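Local coordinates for protein elastase inhibitor AFUEI (Aspergillus fumigatus Af293, PDB 3W0E) that inhibits serine elastases, blocking the Aspergillus fumigatus enzyme non-competitively with a nanomolar inhibition constant and also acting on human leukocyte elastase, at residues A[19-23]-A[24-28]; A[2-5]-A[6-10]; A[9-12]-A[13-17]. All coordinates share one frame; numbering follows the deposited sequence.

All three contacts lie in the N-terminal part of this small inhibitor of the I78 family. Contact 2 (2-5 with 6-10) and contact 3 (9-12 with 13-17) are overlapping stretches along helix 2-15, contact 3 running on to Ile17; they share Ala9 and Gln10, and their centres are about 10 Å apart. Contact 1 (19-23 with 24-28) opens the next helix, 23-28, with its centre about 12 Å from that of contact 3 and about 16 Å from that of contact 2. Contacts 1 and 3 touch where Val25 CG1 lies 4.0 Å from Leu16 CD1. Contacts 2 and 1 touch more loosely, between Glu8 and Ala28.

Contact 1: residues A[19-23]-A[24-28]; sequences QPYTD and AVANA
Tyr21 reaches forward from the loop to lie along the first turn of helix 23-28, against Val25 and Ala26. Its CB leaves a residue at the centre of an inverse gamma turn, and a first torsion of -173° swings CG away from the backbone N, so that the ring runs on toward these two residues. Along one side of the ring, Tyr21 CD1 and CE1 each lie 3.7 Å from the methyl CG1 of Val25. Further out, Tyr21 CZ comes to 3.4 Å from Ala26 CB, while CE2 brushes the same methyl. At the tip, the hydroxyl OH of Tyr21 packs 3.2 Å from Ala26 CB. Both methyls approach the ring at a slant.

Next along the chain, Thr22 is the N-cap. Thr22 OG1 stands between its own N and carbonyl carbon (chi1 59°), facing the start of the helix, and accepts from Val25 N at 3.1 Å in a nearly straight bond of 168°. Thr22 O accepts from Ala26 N at 2.9 Å, and Asp23 O from Asn27 N at 2.8 Å, so the regular helical bonding begins at the cap residue itself.

Outside these segments, Tyr21 packs on Ile34 and Val36 of strand 34-37 and on Ile54 and Val56 of strand 52-56, while Val25 turns to Leu16 of segment 13-17. The ring thus lies between helix 23-28 and the sheet.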
loop_
_atom_site.group_PDB
_atom_site.type_symbol
_atom_site.label_atom_id
_atom_site.label_comp_id
_atom_site.label_asym_id
_atom_site.label_seq_id
_atom_site.Cartn_x
_atom_site.Cartn_y
_atom_site.Cartn_z
ATOM N N GLN A 19 0.635 -17.405 -2.425
ATOM C CA GLN A 19 1.739 -18.267 -2.025
ATOM C C GLN A 19 2.151 -17.962 -0.602
ATOM O O GLN A 19 2.047 -16.812 -0.145
ATOM C CB GLN A 19 2.925 -18.065 -2.953
ATOM C CG GLN A 19 2.516 -17.995 -4.400
ATOM C CD GLN A 19 2.566 -19.325 -5.089
ATOM O OE1 GLN A 19 1.717 -20.189 -4.839
ATOM N NE2 GLN A 19 3.564 -19.516 -5.959
ATOM N N PRO A 20 2.628 -18.992 0.104
ATOM C CA PRO A 20 3.154 -18.836 1.457
ATOM C C PRO A 20 4.402 -17.963 1.420
ATOM O O PRO A 20 5.227 -18.092 0.500
ATOM C CB PRO A 20 3.548 -20.269 1.860
ATOM C CG PRO A 20 3.688 -21.010 0.583
ATOM C CD PRO A 20 2.706 -20.386 -0.371
ATOM N N TYR A 21 4.526 -17.064 2.387
ATOM C CA TYR A 21 5.692 -16.203 2.462
ATOM C C TYR A 21 6.814 -16.946 3.192
ATOM O O TYR A 21 6.982 -16.820 4.408
ATOM C CB TYR A 21 5.352 -14.907 3.180
ATOM C CG TYR A 21 6.482 -13.924 3.126
ATOM C CD1 TYR A 21 6.973 -13.467 1.905
ATOM C CD2 TYR A 21 7.079 -13.476 4.283
ATOM C CE1 TYR A 21 8.029 -12.562 1.857
ATOM C CE2 TYR A 21 8.128 -12.582 4.246
ATOM C CZ TYR A 21 8.591 -12.125 3.030
ATOM O OH TYR A 21 9.654 -11.232 3.014
ATOM N N THR A 22 7.580 -17.717 2.428
ATOM C CA THR A 22 8.574 -18.620 2.993
ATOM C C THR A 22 9.898 -17.902 3.132
ATOM O O THR A 22 10.072 -16.806 2.606
ATOM C CB THR A 22 8.796 -19.806 2.054
ATOM O OG1 THR A 22 9.244 -19.309 0.786
ATOM C CG2 THR A 22 7.487 -20.583 1.847
ATOM N N ASP A 23 10.853 -18.524 3.814
ATOM C CA ASP A 23 12.183 -17.928 3.911
ATOM C C ASP A 23 12.807 -17.827 2.534
ATOM O O ASP A 23 13.534 -16.879 2.256
ATOM C CB ASP A 23 13.086 -18.740 4.842
ATOM C CG ASP A 23 12.520 -18.847 6.241
ATOM O OD1 ASP A 23 11.993 -17.827 6.738
ATOM O OD2 ASP A 23 12.582 -19.952 6.828
ATOM N N ALA A 24 12.503 -18.779 1.661
ATOM C CA ALA A 24 13.083 -18.747 0.314
ATOM C C ALA A 24 12.589 -17.525 -0.469
ATOM O O ALA A 24 13.368 -16.860 -1.157
ATOM C CB ALA A 24 12.788 -20.032 -0.433
ATOM N N VAL A 25 11.295 -17.228 -0.366
ATOM C CA VAL A 25 10.760 -16.021 -0.970
ATOM C C VAL A 25 11.353 -14.770 -0.327
ATOM O O VAL A 25 11.743 -13.829 -1.028
ATOM C CB VAL A 25 9.230 -15.939 -0.826
ATOM C CG1 VAL A 25 8.741 -14.529 -1.163
ATOM C CG2 VAL A 25 8.559 -16.968 -1.716
ATOM N N ALA A 26 11.394 -14.753 1.004
ATOM C CA ALA A 26 11.824 -13.565 1.725
ATOM C C ALA A 26 13.283 -13.280 1.429
ATOM O O ALA A 26 13.684 -12.121 1.298
ATOM C CB ALA A 26 11.611 -13.730 3.219
ATOM N N ASN A 27 14.079 -14.338 1.318
ATOM C CA ASN A 27 15.513 -14.162 1.151
ATOM C C ASN A 27 15.859 -13.695 -0.252
ATOM O O ASN A 27 16.932 -13.133 -0.479
ATOM C CB ASN A 27 16.265 -15.449 1.500
ATOM C CG ASN A 27 16.219 -15.765 2.984
ATOM O OD1 ASN A 27 15.808 -14.933 3.801
ATOM N ND2 ASN A 27 16.659 -16.970 3.343
ATOM N N ALA A 28 14.943 -13.917 -1.189
ATOM C CA ALA A 28 15.149 -13.502 -2.582
ATOM C C ALA A 28 14.874 -12.010 -2.806
ATOM O O ALA A 28 15.387 -11.416 -3.756
ATOM C CB ALA A 28 14.303 -14.350 -3.528
#

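Contact 2: residues A[2-5]-A[6-10]; sequences PATC and EKEAQ
Thr4 O accepts from Glu8 N at 2.9 Å, and the methylenes of the Glu8 side chain lie close to the same oxygen, Glu8 CG at 3.3 Å from Thr4 O. Three more backbone bonds run beside this one: Glu6 N to Pro2 O, Lys7 N to Ala3 O at 3.1 Å, and Ala9 N to Cys5 O at 2.8 Å. Lys7 CG lies 3.3 Å from Ala3 O before its extended chain leads away; Ala9 CB sits equally close to Cys5 O.

What fixes the side chains lies further out. The first torsion of Cys5, -176°, sets SG trans to the main-chain nitrogen, and the sulfur forms a disulfide with Cys67 of strand 62-67. Glu8 extends beyond CG, and both carboxylate oxygens are hydrogen-bonded to the segment leading to strand 34-37, OE2 to Gln30 N and OE1 to Ser31 OG. Cys5, Glu8 and Ala9 all rest on Leu52, whereas Glu6 packs against Lys13 of the second subunit.

This is an amphipathic N-terminal alpha-helix of regular i to i+4 bonding, laid against the sheet of the I78 inhibitor fold and tied by a disulfide to its last strand.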
loop_
_atom_site.group_PDB
_atom_site.type_symbol
_atom_site.label_atom_id
_atom_site.label_comp_id
_atom_site.label_asym_id
_atom_site.label_seq_id
_atom_site.Cartn_x
_atom_site.Cartn_y
_atom_site.Cartn_z
ATOM N N PRO A 2 13.577 3.036 -3.128
ATOM C CA PRO A 2 12.210 2.967 -3.679
ATOM C C PRO A 2 12.067 2.255 -5.035
ATOM O O PRO A 2 11.019 1.645 -5.286
ATOM C CB PRO A 2 11.812 4.439 -3.807
ATOM C CG PRO A 2 12.635 5.144 -2.785
ATOM C CD PRO A 2 13.942 4.408 -2.727
ATOM N N ALA A 3 13.085 2.327 -5.891
ATOM C CA ALA A 3 13.006 1.712 -7.217
ATOM C C ALA A 3 12.841 0.205 -7.097
ATOM O O ALA A 3 11.918 -0.383 -7.663
ATOM C CB ALA A 3 14.245 2.038 -8.030
ATOM N N THR A 4 13.756 -0.411 -6.358
ATOM C CA THR A 4 13.706 -1.837 -6.115
ATOM C C THR A 4 12.445 -2.218 -5.321
ATOM O O THR A 4 11.847 -3.270 -5.570
ATOM C CB THR A 4 14.997 -2.320 -5.411
ATOM O OG1 THR A 4 15.232 -3.699 -5.717
ATOM C CG2 THR A 4 14.901 -2.139 -3.900
ATOM N N CYS A 5 12.025 -1.361 -4.390
ATOM C CA CYS A 5 10.805 -1.631 -3.628
ATOM C C CYS A 5 9.571 -1.754 -4.528
ATOM O O CYS A 5 8.784 -2.693 -4.390
ATOM C CB CYS A 5 10.560 -0.570 -2.555
ATOM S SG CYS A 5 9.105 -0.915 -1.489
ATOM N N GLU A 6 9.406 -0.800 -5.443
ATOM C CA GLU A 6 8.230 -0.758 -6.308
ATOM C C GLU A 6 8.252 -1.885 -7.331
ATOM O O GLU A 6 7.202 -2.430 -7.690
ATOM C CB GLU A 6 8.134 0.600 -7.014
ATOM C CG GLU A 6 6.716 1.056 -7.306
ATOM C CD GLU A 6 5.865 1.206 -6.048
ATOM O OE1 GLU A 6 4.933 0.390 -5.858
ATOM O OE2 GLU A 6 6.117 2.147 -5.256
ATOM N N LYS A 7 9.451 -2.217 -7.806
ATOM C CA LYS A 7 9.636 -3.330 -8.723
ATOM C C LYS A 7 9.217 -4.635 -8.058
ATOM O O LYS A 7 8.431 -5.404 -8.621
ATOM C CB LYS A 7 11.101 -3.440 -9.143
ATOM C CG LYS A 7 11.555 -2.465 -10.215
ATOM C CD LYS A 7 12.958 -2.847 -10.676
ATOM C CE LYS A 7 13.365 -2.128 -11.955
ATOM N NZ LYS A 7 14.672 -2.643 -12.465
ATOM N N GLU A 8 9.762 -4.885 -6.867
ATOM C CA GLU A 8 9.443 -6.098 -6.119
ATOM C C GLU A 8 7.975 -6.144 -5.657
ATOM O O GLU A 8 7.337 -7.194 -5.720
ATOM C CB GLU A 8 10.420 -6.296 -4.951
ATOM C CG GLU A 8 11.855 -6.581 -5.404
ATOM C CD GLU A 8 12.795 -6.917 -4.259
ATOM O OE1 GLU A 8 12.546 -6.465 -3.115
ATOM O OE2 GLU A 8 13.798 -7.634 -4.504
ATOM N N ALA A 9 7.423 -5.021 -5.212
ATOM C CA ALA A 9 6.010 -5.013 -4.849
ATOM C C ALA A 9 5.161 -5.393 -6.061
ATOM O O ALA A 9 4.095 -5.989 -5.925
ATOM C CB ALA A 9 5.593 -3.671 -4.294
ATOM N N GLN A 10 5.658 -5.065 -7.251
ATOM C CA GLN A 10 4.964 -5.393 -8.494
ATOM C C GLN A 10 5.093 -6.876 -8.804
ATOM O O GLN A 10 4.108 -7.529 -9.162
ATOM C CB GLN A 10 5.533 -4.573 -9.657
ATOM C CG GLN A 10 4.916 -4.892 -11.015
ATOM C CD GLN A 10 3.523 -4.308 -11.172
ATOM O OE1 GLN A 10 2.949 -3.771 -10.215
ATOM N NE2 GLN A 10 2.970 -4.403 -12.383
#

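Contact 3: residues A[9-12]-A[13-17]; sequences AQFV and KQELI
Lys13 N gives Ala9 O a bond of 3.0 Å, nearly straight at 167° although it arrives from above the carbonyl plane, and Leu16 N reaches Val12 O at 3.1 Å with an angle of 154°. Between them, Glu15 N bonds to Phe11 O at 2.8 Å, bent to 132°, and Gln14 N adds weak bonds to Phe11 O and Gln10 O. The bonds at Gln14 and Glu15 are thus bent, and the pattern is irregular here.

The apolar groups pack around this backbone. With N and CG of Phe11 on opposite sides of the CA-CB bond (chi1 170°), the ring is sent toward the following turn. Glu15 CB stands 4.2 Å above one face of the Phe11 ring, off toward the rim, and Glu15 CG lies 4.0 Å from Phe11 CE2. Leu16 CD1 comes in at a slant, 3.5 Å from Phe11 CE1, and also meets Val12 CG2 at 3.8 Å, which makes this methyl the link between the two side chains.

The Lys13 ammonium bonds to Ala65 O. This is the C-terminal part of helix 2-15, whose Val12, with Leu16 just beyond, packs on Ile62 of the sheet of the I78 fold, Val12 reaching Ile54 as well.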
loop_
_atom_site.group_PDB
_atom_site.type_symbol
_atom_site.label_atom_id
_atom_site.label_comp_id
_atom_site.label_asym_id
_atom_site.label_seq_id
_atom_site.Cartn_x
_atom_site.Cartn_y
_atom_site.Cartn_z
ATOM N N ALA A 9 7.423 -5.021 -5.212
ATOM C CA ALA A 9 6.010 -5.013 -4.849
ATOM C C ALA A 9 5.161 -5.393 -6.061
ATOM O O ALA A 9 4.095 -5.989 -5.925
ATOM C CB ALA A 9 5.593 -3.671 -4.294
ATOM N N GLN A 10 5.658 -5.065 -7.251
ATOM C CA GLN A 10 4.964 -5.393 -8.494
ATOM C C GLN A 10 5.093 -6.876 -8.804
ATOM O O GLN A 10 4.108 -7.529 -9.162
ATOM C CB GLN A 10 5.533 -4.573 -9.657
ATOM C CG GLN A 10 4.916 -4.892 -11.015
ATOM C CD GLN A 10 3.523 -4.308 -11.172
ATOM O OE1 GLN A 10 2.949 -3.771 -10.215
ATOM N NE2 GLN A 10 2.970 -4.403 -12.383
ATOM N N PHE A 11 6.316 -7.389 -8.676
ATOM C CA PHE A 11 6.605 -8.805 -8.859
ATOM C C PHE A 11 5.733 -9.637 -7.933
ATOM O O PHE A 11 5.203 -10.678 -8.323
ATOM C CB PHE A 11 8.080 -9.074 -8.552
ATOM C CG PHE A 11 8.433 -10.535 -8.467
ATOM C CD1 PHE A 11 8.516 -11.172 -7.241
ATOM C CD2 PHE A 11 8.691 -11.270 -9.613
ATOM C CE1 PHE A 11 8.842 -12.514 -7.158
ATOM C CE2 PHE A 11 9.011 -12.617 -9.533
ATOM C CZ PHE A 11 9.086 -13.237 -8.305
ATOM N N VAL A 12 5.603 -9.166 -6.696
ATOM C CA VAL A 12 4.834 -9.867 -5.674
ATOM C C VAL A 12 3.343 -9.852 -6.010
ATOM O O VAL A 12 2.697 -10.902 -6.019
ATOM C CB VAL A 12 5.060 -9.251 -4.274
ATOM C CG1 VAL A 12 4.098 -9.861 -3.264
ATOM C CG2 VAL A 12 6.510 -9.437 -3.835
ATOM N N LYS A 13 2.795 -8.668 -6.278
ATOM C CA LYS A 13 1.390 -8.563 -6.675
ATOM C C LYS A 13 1.081 -9.419 -7.912
ATOM O O LYS A 13 -0.034 -9.899 -8.073
ATOM C CB LYS A 13 1.003 -7.103 -6.939
ATOM C CG LYS A 13 0.593 -6.280 -5.704
ATOM C CD LYS A 13 0.694 -4.783 -6.009
ATOM C CE LYS A 13 -0.028 -3.915 -4.984
ATOM N NZ LYS A 13 0.701 -2.630 -4.687
ATOM N N GLN A 14 2.080 -9.632 -8.766
ATOM C CA GLN A 14 1.859 -10.284 -10.060
ATOM C C GLN A 14 2.125 -11.790 -10.093
ATOM O O GLN A 14 1.525 -12.509 -10.895
ATOM C CB GLN A 14 2.708 -9.604 -11.147
ATOM C CG GLN A 14 2.172 -8.247 -11.622
ATOM C CD GLN A 14 3.050 -7.615 -12.694
ATOM O OE1 GLN A 14 2.762 -6.522 -13.189
ATOM N NE2 GLN A 14 4.131 -8.306 -13.058
ATOM N N GLU A 15 3.023 -12.268 -9.238
ATOM C CA GLU A 15 3.493 -13.648 -9.334
ATOM C C GLU A 15 3.291 -14.479 -8.064
ATOM O O GLU A 15 3.230 -15.713 -8.122
ATOM C CB GLU A 15 4.983 -13.647 -9.696
ATOM C CG GLU A 15 5.319 -12.903 -10.980
ATOM C CD GLU A 15 5.284 -13.799 -12.212
ATOM O OE1 GLU A 15 4.417 -14.698 -12.282
ATOM O OE2 GLU A 15 6.136 -13.606 -13.109
ATOM N N LEU A 16 3.192 -13.810 -6.918
ATOM C CA LEU A 16 3.239 -14.519 -5.643
ATOM C C LEU A 16 1.924 -14.516 -4.864
ATOM O O LEU A 16 1.844 -15.101 -3.780
ATOM C CB LEU A 16 4.363 -13.961 -4.757
ATOM C CG LEU A 16 5.790 -13.944 -5.314
ATOM C CD1 LEU A 16 6.744 -13.191 -4.380
ATOM C CD2 LEU A 16 6.298 -15.355 -5.576
ATOM N N ILE A 17 0.891 -13.861 -5.385
ATOM C CA ILE A 17 -0.386 -13.839 -4.657
ATOM C C ILE A 17 -0.839 -15.265 -4.347
ATOM O O ILE A 17 -0.841 -16.130 -5.230
ATOM C CB ILE A 17 -1.492 -13.069 -5.415
ATOM C CG1 ILE A 17 -1.127 -11.590 -5.523
ATOM C CG2 ILE A 17 -2.834 -13.233 -4.719
ATOM C CD1 ILE A 17 -0.697 -10.954 -4.214
#